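Tv2483 (Treponema vincentii, PDB 6DET) binds L-arginine with high selectivity and probably serves as the solute-binding lipoprotein of an ABC transporter for this amino acid. Local coordinates at residues Tyr113-Ile125 with Trp254-Phe266. Numbering follows the deposited sequence. Where two conformers were deposited one is given.
Sequences YRMCTPYLQNAKI and WFGSNLSILNVRF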
ATOM      1  N   TYR A 113      -9.428   9.977  -6.762  1.00 32.06           N
ATOM      2  CA  TYR A 113      -8.614  10.466  -5.659  1.00 30.44           C
ATOM      3  C   TYR A 113      -7.629  11.498  -6.165  1.00 35.98           C
ATOM      4  O   TYR A 113      -7.206  11.457  -7.332  1.00 34.47           O
ATOM      5  CB  TYR A 113      -7.785   9.347  -4.995  1.00 29.37           C
ATOM      6  CG  TYR A 113      -8.544   8.147  -4.462  1.00 29.26           C
ATOM      7  CD1 TYR A 113      -8.991   8.121  -3.151  1.00 33.17           C
ATOM      8  CD2 TYR A 113      -8.752   7.012  -5.250  1.00 34.20           C
ATOM      9  CE1 TYR A 113      -9.637   7.027  -2.638  1.00 34.06           C
ATOM     10  CE2 TYR A 113      -9.412   5.915  -4.752  1.00 38.10           C
ATOM     11  CZ  TYR A 113      -9.852   5.923  -3.441  1.00 36.89           C
ATOM     12  OH  TYR A 113     -10.504   4.822  -2.922  1.00 36.87           O
ATOM     13  N   ARG A 114      -7.239  12.397  -5.260  1.00 34.13           N
ATOM     14  CA  ARG A 114      -6.076  13.257  -5.441  1.00 32.24           C
ATOM     15  C   ARG A 114      -4.909  12.576  -4.745  1.00 34.49           C
ATOM     16  O   ARG A 114      -4.979  12.296  -3.550  1.00 31.68           O
ATOM     17  CB  ARG A 114      -6.306  14.652  -4.848  1.00 31.30           C
ATOM     18  CG  ARG A 114      -5.082  15.592  -5.007  1.00 34.49           C
ATOM     19  CD  ARG A 114      -5.362  16.993  -4.483  1.00 33.16           C
ATOM     20  NE  ARG A 114      -6.411  17.656  -5.252  1.00 36.36           N
ATOM     21  CZ  ARG A 114      -6.203  18.437  -6.304  1.00 40.18           C
ATOM     22  NH1 ARG A 114      -4.961  18.670  -6.737  1.00 42.59           N
ATOM     23  NH2 ARG A 114      -7.242  18.975  -6.928  1.00 40.24           N
ATOM     24  N   MET A 115      -3.855  12.267  -5.485  1.00 28.95           N
ATOM     25  CA  MET A 115      -2.762  11.483  -4.932  1.00 29.36           C
ATOM     26  C   MET A 115      -1.500  12.336  -4.847  1.00 30.40           C
ATOM     27  O   MET A 115      -1.247  13.187  -5.713  1.00 33.19           O
ATOM     28  CB  MET A 115      -2.549  10.209  -5.765  1.00 35.95           C
ATOM     29  CG  MET A 115      -3.757   9.265  -5.609  1.00 39.21           C
ATOM     30  SD  MET A 115      -3.793   7.747  -6.611  1.00 40.46           S
ATOM     31  CE  MET A 115      -4.206   8.451  -8.187  1.00 43.03           C
ATOM     32  N   CYS A 116      -0.738  12.163  -3.773  0.62 28.59           N
ATOM     33  CA  CYS A 116       0.448  12.986  -3.616  0.62 25.89           C
ATOM     34  C   CYS A 116       1.610  12.337  -4.356  0.62 28.06           C
ATOM     35  O   CYS A 116       1.545  11.176  -4.765  0.62 28.19           O
ATOM     36  CB  CYS A 116       0.797  13.183  -2.148  0.62 32.87           C
ATOM     37  SG  CYS A 116       1.462  11.708  -1.365  0.62 30.01           S
ATOM     38  N   THR A 117       2.677  13.109  -4.520  1.00 26.69           N
ATOM     39  CA  THR A 117       3.812  12.659  -5.285  1.00 28.19           C
ATOM     40  C   THR A 117       4.262  11.291  -4.741  1.00 30.24           C
ATOM     41  O   THR A 117       4.340  11.110  -3.520  1.00 29.41           O
ATOM     42  CB  THR A 117       4.936  13.683  -5.232  1.00 38.08           C
ATOM     43  OG1 THR A 117       5.990  13.252  -6.112  1.00 50.72           O
ATOM     44  CG2 THR A 117       5.433  13.843  -3.828  1.00 39.95           C
ATOM     45  N   PRO A 118       4.496  10.316  -5.606  1.00 29.75           N
ATOM     46  CA  PRO A 118       4.808   8.955  -5.130  1.00 29.56           C
ATOM     47  C   PRO A 118       6.039   8.886  -4.242  1.00 27.35           C
ATOM     48  O   PRO A 118       7.016   9.612  -4.428  1.00 28.21           O
ATOM     49  CB  PRO A 118       5.027   8.183  -6.429  1.00 33.37           C
ATOM     50  CG  PRO A 118       4.156   8.867  -7.409  1.00 38.40           C
ATOM     51  CD  PRO A 118       4.125  10.324  -7.030  1.00 30.69           C
ATOM     52  N   TYR A 119       6.000   7.960  -3.270  1.00 26.95           N
ATOM     53  CA  TYR A 119       7.066   7.881  -2.288  1.00 25.64           C
ATOM     54  C   TYR A 119       7.799   6.540  -2.299  1.00 23.10           C
ATOM     55  O   TYR A 119       8.916   6.471  -1.764  1.00 28.58           O
ATOM     56  CB  TYR A 119       6.511   8.208  -0.875  1.00 27.42           C
ATOM     57  CG  TYR A 119       5.631   7.112  -0.240  1.00 26.84           C
ATOM     58  CD1 TYR A 119       4.331   6.861  -0.719  1.00 24.76           C
ATOM     59  CD2 TYR A 119       6.067   6.414   0.873  1.00 29.40           C
ATOM     60  CE1 TYR A 119       3.516   5.866  -0.131  1.00 27.49           C
ATOM     61  CE2 TYR A 119       5.258   5.409   1.469  1.00 28.19           C
ATOM     62  CZ  TYR A 119       3.999   5.155   0.955  1.00 25.99           C
ATOM     63  OH  TYR A 119       3.205   4.178   1.543  1.00 29.38           O
ATOM     64  N   LEU A 120       7.233   5.502  -2.923  1.00 32.95           N
ATOM     65  CA  LEU A 120       7.891   4.202  -3.089  1.00 33.66           C
ATOM     66  C   LEU A 120       7.503   3.609  -4.431  1.00 38.58           C
ATOM     67  O   LEU A 120       6.414   3.889  -4.938  1.00 31.86           O
ATOM     68  CB  LEU A 120       7.488   3.184  -2.007  1.00 28.92           C
ATOM     69  CG  LEU A 120       7.964   3.402  -0.567  1.00 31.89           C
ATOM     70  CD1 LEU A 120       7.286   2.436   0.404  1.00 27.66           C
ATOM     71  CD2 LEU A 120       9.501   3.269  -0.536  1.00 39.52           C
ATOM     72  N   GLN A 121       8.407   2.785  -5.005  1.00 27.87           N
ATOM     73  CA  GLN A 121       8.053   1.885  -6.093  1.00 29.60           C
ATOM     74  C   GLN A 121       7.570   0.569  -5.516  1.00 33.33           C
ATOM     75  O   GLN A 121       7.964   0.169  -4.418  1.00 35.89           O
ATOM     76  CB  GLN A 121       9.243   1.593  -7.010  1.00 28.57           C
ATOM     77  CG  GLN A 121       9.548   2.678  -7.963  1.00 34.07           C
ATOM     78  CD  GLN A 121      10.677   2.247  -8.855  1.00 39.58           C
ATOM     79  OE1 GLN A 121      11.803   2.134  -8.394  1.00 40.24           O
ATOM     80  NE2 GLN A 121      10.364   1.907 -10.094  1.00 40.59           N
ATOM     81  N   ASN A 122       6.701  -0.095  -6.259  1.00 31.40           N
ATOM     82  CA  ASN A 122       6.225  -1.408  -5.863  1.00 25.95           C
ATOM     83  C   ASN A 122       5.993  -2.235  -7.113  1.00 29.11           C
ATOM     84  O   ASN A 122       5.954  -1.722  -8.239  1.00 32.81           O
ATOM     85  CB  ASN A 122       4.942  -1.302  -5.041  1.00 27.97           C
ATOM     86  CG  ASN A 122       4.401  -2.653  -4.661  1.00 33.48           C
ATOM     87  OD1 ASN A 122       5.070  -3.420  -3.943  1.00 30.52           O
ATOM     88  ND2 ASN A 122       3.194  -2.965  -5.144  1.00 29.12           N
ATOM     89  N   ALA A 123       5.877  -3.540  -6.902  1.00 30.41           N
ATOM     90  CA  ALA A 123       5.493  -4.456  -7.949  1.00 31.48           C
ATOM     91  C   ALA A 123       4.580  -5.490  -7.312  1.00 28.25           C
ATOM     92  O   ALA A 123       4.789  -5.866  -6.160  1.00 30.90           O
ATOM     93  CB  ALA A 123       6.695  -5.151  -8.558  1.00 35.89           C
ATOM     94  N   LYS A 124       3.563  -5.911  -8.051  1.00 32.91           N
ATOM     95  CA  LYS A 124       2.764  -7.058  -7.656  1.00 30.30           C
ATOM     96  C   LYS A 124       3.478  -8.308  -8.148  1.00 32.51           C
ATOM     97  O   LYS A 124       3.884  -8.383  -9.303  1.00 34.21           O
ATOM     98  CB  LYS A 124       1.375  -6.965  -8.250  1.00 33.13           C
ATOM     99  CG  LYS A 124       0.482  -6.023  -7.393  1.00 41.26           C
ATOM    100  CD  LYS A 124      -0.887  -5.819  -7.970  1.00 39.59           C
ATOM    101  CE  LYS A 124      -1.741  -4.926  -7.072  1.00 35.84           C
ATOM    102  NZ  LYS A 124      -0.968  -3.846  -6.388  1.00 40.86           N
ATOM    103  N   ILE A 125       3.592  -9.296  -7.264  1.00 31.80           N
ATOM    104  CA  ILE A 125       4.275 -10.545  -7.534  1.00 36.56           C
ATOM    105  C   ILE A 125       3.336 -11.693  -7.175  1.00 37.28           C
ATOM    106  O   ILE A 125       2.406 -11.540  -6.380  1.00 31.57           O
ATOM    107  CB  ILE A 125       5.591 -10.635  -6.745  1.00 36.66           C
ATOM    108  CG1 ILE A 125       5.325 -10.499  -5.246  1.00 39.60           C
ATOM    109  CG2 ILE A 125       6.535  -9.525  -7.193  1.00 40.22           C
ATOM    110  CD1 ILE A 125       6.512 -10.736  -4.369  1.00 39.37           C
ATOM    111  N   TRP A 254      13.422   0.491   8.198  1.00 34.21           N
ATOM    112  CA  TRP A 254      12.383  -0.504   7.939  1.00 36.78           C
ATOM    113  C   TRP A 254      12.731  -1.485   6.819  1.00 39.28           C
ATOM    114  O   TRP A 254      12.245  -2.629   6.836  1.00 37.01           O
ATOM    115  CB  TRP A 254      11.070   0.202   7.600  1.00 33.73           C
ATOM    116  CG  TRP A 254      10.445   0.852   8.787  1.00 34.71           C
ATOM    117  CD1 TRP A 254      10.374   2.186   9.050  1.00 36.59           C
ATOM    118  CD2 TRP A 254       9.829   0.188   9.899  1.00 41.74           C
ATOM    119  NE1 TRP A 254       9.736   2.396  10.253  1.00 34.53           N
ATOM    120  CE2 TRP A 254       9.394   1.180  10.793  1.00 35.86           C
ATOM    121  CE3 TRP A 254       9.600  -1.148  10.217  1.00 41.43           C
ATOM    122  CZ2 TRP A 254       8.733   0.871  11.989  1.00 37.28           C
ATOM    123  CZ3 TRP A 254       8.953  -1.448  11.406  1.00 36.88           C
ATOM    124  CH2 TRP A 254       8.534  -0.444  12.271  1.00 36.62           C
ATOM    125  N   PHE A 255      13.556  -1.066   5.852  1.00 33.42           N
ATOM    126  CA  PHE A 255      13.857  -1.847   4.664  1.00 34.97           C
ATOM    127  C   PHE A 255      15.322  -2.249   4.549  1.00 35.44           C
ATOM    128  O   PHE A 255      15.635  -3.094   3.716  1.00 36.20           O
ATOM    129  CB  PHE A 255      13.487  -1.059   3.386  1.00 33.88           C
ATOM    130  CG  PHE A 255      12.014  -0.733   3.255  1.00 32.49           C
ATOM    131  CD1 PHE A 255      11.083  -1.730   3.006  1.00 33.44           C
ATOM    132  CD2 PHE A 255      11.575   0.583   3.368  1.00 33.02           C
ATOM    133  CE1 PHE A 255       9.718  -1.428   2.909  1.00 31.55           C
ATOM    134  CE2 PHE A 255      10.230   0.897   3.233  1.00 32.45           C
ATOM    135  CZ  PHE A 255       9.296  -0.118   3.018  1.00 33.50           C
ATOM    136  N   GLY A 256      16.222  -1.651   5.320  1.00 40.91           N
ATOM    137  CA  GLY A 256      17.637  -1.947   5.220  1.00 44.92           C
ATOM    138  C   GLY A 256      18.382  -1.094   4.202  1.00 39.43           C
ATOM    139  O   GLY A 256      19.618  -1.163   4.143  1.00 40.99           O
ATOM    140  N   SER A 257      17.665  -0.321   3.397  1.00 32.56           N
ATOM    141  CA  SER A 257      18.243   0.633   2.442  1.00 30.31           C
ATOM    142  C   SER A 257      17.251   1.754   2.197  1.00 36.40           C
ATOM    143  O   SER A 257      16.089   1.697   2.630  1.00 33.53           O
ATOM    144  CB  SER A 257      18.607  -0.059   1.124  1.00 35.51           C
ATOM    145  OG  SER A 257      17.431  -0.422   0.423  1.00 38.62           O
ATOM    146  N   ASN A 258      17.718   2.790   1.490  1.00 30.81           N
ATOM    147  CA  ASN A 258      16.886   3.955   1.184  1.00 26.99           C
ATOM    148  C   ASN A 258      16.127   3.690  -0.104  1.00 31.09           C
ATOM    149  O   ASN A 258      16.700   3.761  -1.207  1.00 31.43           O
ATOM    150  CB  ASN A 258      17.736   5.215   1.054  1.00 30.38           C
ATOM    151  CG  ASN A 258      16.930   6.391   0.597  1.00 31.41           C
ATOM    152  OD1 ASN A 258      15.695   6.393   0.700  1.00 28.92           O
ATOM    153  ND2 ASN A 258      17.614   7.399   0.087  1.00 31.41           N
ATOM    154  N   LEU A 259      14.820   3.444   0.034  1.00 27.54           N
ATOM    155  CA  LEU A 259      13.932   3.193  -1.093  1.00 24.47           C
ATOM    156  C   LEU A 259      13.082   4.412  -1.452  1.00 23.78           C
ATOM    157  O   LEU A 259      12.219   4.312  -2.330  1.00 28.71           O
ATOM    158  CB  LEU A 259      13.008   2.006  -0.798  1.00 28.78           C
ATOM    159  CG  LEU A 259      13.663   0.677  -0.477  1.00 29.87           C
ATOM    160  CD1 LEU A 259      12.601  -0.398  -0.268  1.00 30.24           C
ATOM    161  CD2 LEU A 259      14.637   0.258  -1.590  1.00 33.21           C
ATOM    162  N   SER A 260      13.288   5.547  -0.795  1.00 29.69           N
ATOM    163  CA  SER A 260      12.386   6.680  -0.984  1.00 29.67           C
ATOM    164  C   SER A 260      12.590   7.273  -2.376  1.00 27.70           C
ATOM    165  O   SER A 260      13.732   7.522  -2.784  1.00 25.99           O
ATOM    166  CB  SER A 260      12.644   7.751   0.076  1.00 32.39           C
ATOM    167  OG  SER A 260      11.810   8.865  -0.150  1.00 30.44           O
ATOM    168  N   ILE A 261      11.498   7.510  -3.104  1.00 28.16           N
ATOM    169  CA  ILE A 261      11.596   8.139  -4.421  1.00 23.67           C
ATOM    170  C   ILE A 261      10.937   9.511  -4.441  1.00 24.84           C
ATOM    171  O   ILE A 261      10.515   9.975  -5.506  1.00 26.56           O
ATOM    172  CB  ILE A 261      11.025   7.249  -5.526  1.00 26.60           C
ATOM    173  CG1 ILE A 261       9.566   6.922  -5.283  1.00 30.18           C
ATOM    174  CG2 ILE A 261      11.879   5.966  -5.636  1.00 25.74           C
ATOM    175  CD1 ILE A 261       8.870   6.456  -6.515  1.00 28.30           C
ATOM    176  N   LEU A 262      10.814  10.160  -3.280  1.00 27.80           N
ATOM    177  CA  LEU A 262      10.115  11.433  -3.212  1.00 28.00           C
ATOM    178  C   LEU A 262      10.836  12.570  -3.915  1.00 30.08           C
ATOM    179  O   LEU A 262      10.241  13.653  -4.044  1.00 27.41           O
ATOM    180  CB  LEU A 262       9.888  11.814  -1.752  1.00 29.43           C
ATOM    181  CG  LEU A 262       8.666  11.150  -1.087  1.00 24.02           C
ATOM    182  CD1 LEU A 262       8.756  11.247   0.430  1.00 28.51           C
ATOM    183  CD2 LEU A 262       7.313  11.778  -1.529  1.00 26.61           C
ATOM    184  N   ASN A 263      12.094  12.383  -4.334  1.00 26.10           N
ATOM    185  CA  ASN A 263      12.763  13.405  -5.135  1.00 27.52           C
ATOM    186  C   ASN A 263      12.589  13.178  -6.634  1.00 30.19           C
ATOM    187  O   ASN A 263      13.150  13.930  -7.437  1.00 31.67           O
ATOM    188  CB  ASN A 263      14.248  13.518  -4.750  1.00 27.07           C
ATOM    189  CG  ASN A 263      15.086  12.295  -5.166  1.00 30.65           C
ATOM    190  OD1 ASN A 263      14.551  11.198  -5.292  1.00 30.08           O
ATOM    191  ND2 ASN A 263      16.398  12.487  -5.346  1.00 33.41           N
ATOM    192  N   VAL A 264      11.793  12.186  -7.027  1.00 25.22           N
ATOM    193  CA  VAL A 264      11.433  11.994  -8.427  1.00 26.95           C
ATOM    194  C   VAL A 264      10.280  12.927  -8.758  1.00 32.90           C
ATOM    195  O   VAL A 264       9.310  13.030  -7.990  1.00 33.35           O
ATOM    196  CB  VAL A 264      11.045  10.527  -8.699  1.00 25.94           C
ATOM    197  CG1 VAL A 264      10.541  10.388 -10.142  1.00 29.07           C
ATOM    198  CG2 VAL A 264      12.236   9.590  -8.402  1.00 27.19           C
ATOM    199  N   ARG A 265      10.390  13.609  -9.893  1.00 32.77           N
ATOM    200  CA  ARG A 265       9.352  14.510 -10.374  1.00 35.62           C
ATOM    201  C   ARG A 265       8.432  13.779 -11.342  1.00 45.05           C
ATOM    202  O   ARG A 265       8.889  13.192 -12.341  1.00 38.68           O
ATOM    203  CB  ARG A 265       9.963  15.729 -11.052  1.00 40.53           C
ATOM    204  CG  ARG A 265      10.770  16.643 -10.165  1.00 51.94           C
ATOM    205  CD  ARG A 265      11.258  17.869 -10.994  1.00 82.96           C
ATOM    206  NE  ARG A 265      12.315  17.568 -11.981  1.00130.61           N
ATOM    207  CZ  ARG A 265      12.152  17.492 -13.306  1.00170.86           C
ATOM    208  NH1 ARG A 265      10.967  17.683 -13.869  1.00257.03           N
ATOM    209  NH2 ARG A 265      13.195  17.223 -14.085  1.00100.47           N
ATOM    210  N   PHE A 266       7.140  13.821 -11.041  1.00 44.12           N
ATOM    211  CA  PHE A 266       6.109  13.234 -11.870  1.00 46.79           C
ATOM    212  C   PHE A 266       5.317  14.330 -12.528  1.00 58.65           C
ATOM    213  O   PHE A 266       4.759  14.130 -13.605  1.00 63.08           O
ATOM    214  CB  PHE A 266       5.200  12.344 -11.025  1.00 44.82           C
ATOM    215  CG  PHE A 266       5.867  11.094 -10.557  1.00 46.90           C
ATOM    216  CD1 PHE A 266       5.737   9.909 -11.268  1.00 44.66           C
ATOM    217  CD2 PHE A 266       6.646  11.107  -9.420  1.00 40.88           C
ATOM    218  CE1 PHE A 266       6.365   8.763 -10.832  1.00 44.27           C
ATOM    219  CE2 PHE A 266       7.286   9.978  -8.986  1.00 39.20           C
ATOM    220  CZ  PHE A 266       7.138   8.794  -9.686  1.00 39.69           C
ATOM    221  OXT PHE A 266       5.256  15.439 -11.991  1.00 58.08           O
TER
HETATM  222  O   HOH W   1       6.153  15.054  -8.663  1.00 47.37           O
HETATM  223  O   HOH W   2       9.465   7.421   0.729  1.00 26.26           O
HETATM  224  O   HOH W   3      11.059   2.483  -3.988  1.00 29.43           O
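Pro118 lays its ring flat over one face of the C-terminal Phe266: CG stands 3.8 Å from the centroid of the phenyl ring, close to the ring normal, a CH-pi contact. Next to it, Thr117 CG2 meets Leu262 CD2 at 3.6 Å. The branch point of the same leucine packs on the base of Tyr119, Leu262 CG lying 3.7 Å from Tyr119 CB. Ile261 turns CG1 between its own backbone N and carbonyl carbon (chi1 59°), which lays CG1 against the Tyr119 carbonyl and carries CD1 on to Leu120 and Gln121. Further along, Leu120 reaches back with CD2, 3.7 Å from Leu259 CB, while its CD1 comes no nearer than 4.2 Å to Phe255 CZ, the two side chains approaching from opposite directions.

A direct backbone hydrogen bond joins the two segments: Ile261 N donates to Tyr119 O (3.1 Å), nearly straight at hydrogen but well above the carbonyl plane. The same oxygen accepts a second hydrogen bond, from a water that also donates to Ser260 OG. Two more waters stitch the seam, one joining Gln121 N to Leu259 O, the other Thr117 OG1 to Phe266 N. The tail is shaped from within by an Asx turn, Ser260 N to Asn258 OD1, and by a type I turn from Ile261 to Val264.

After helix 246-255 the tail thus runs as an irregular strap along the segment leading into strand 120-129, one of the strands that cross between the two lobes of this family 3 binding protein. Tyr119 OH bonds Asp62 of helix 61-73, Ser260 OG bonds Asn242 of helix 228-243, and strand 215-223 pairs with 114-115 and 120-129.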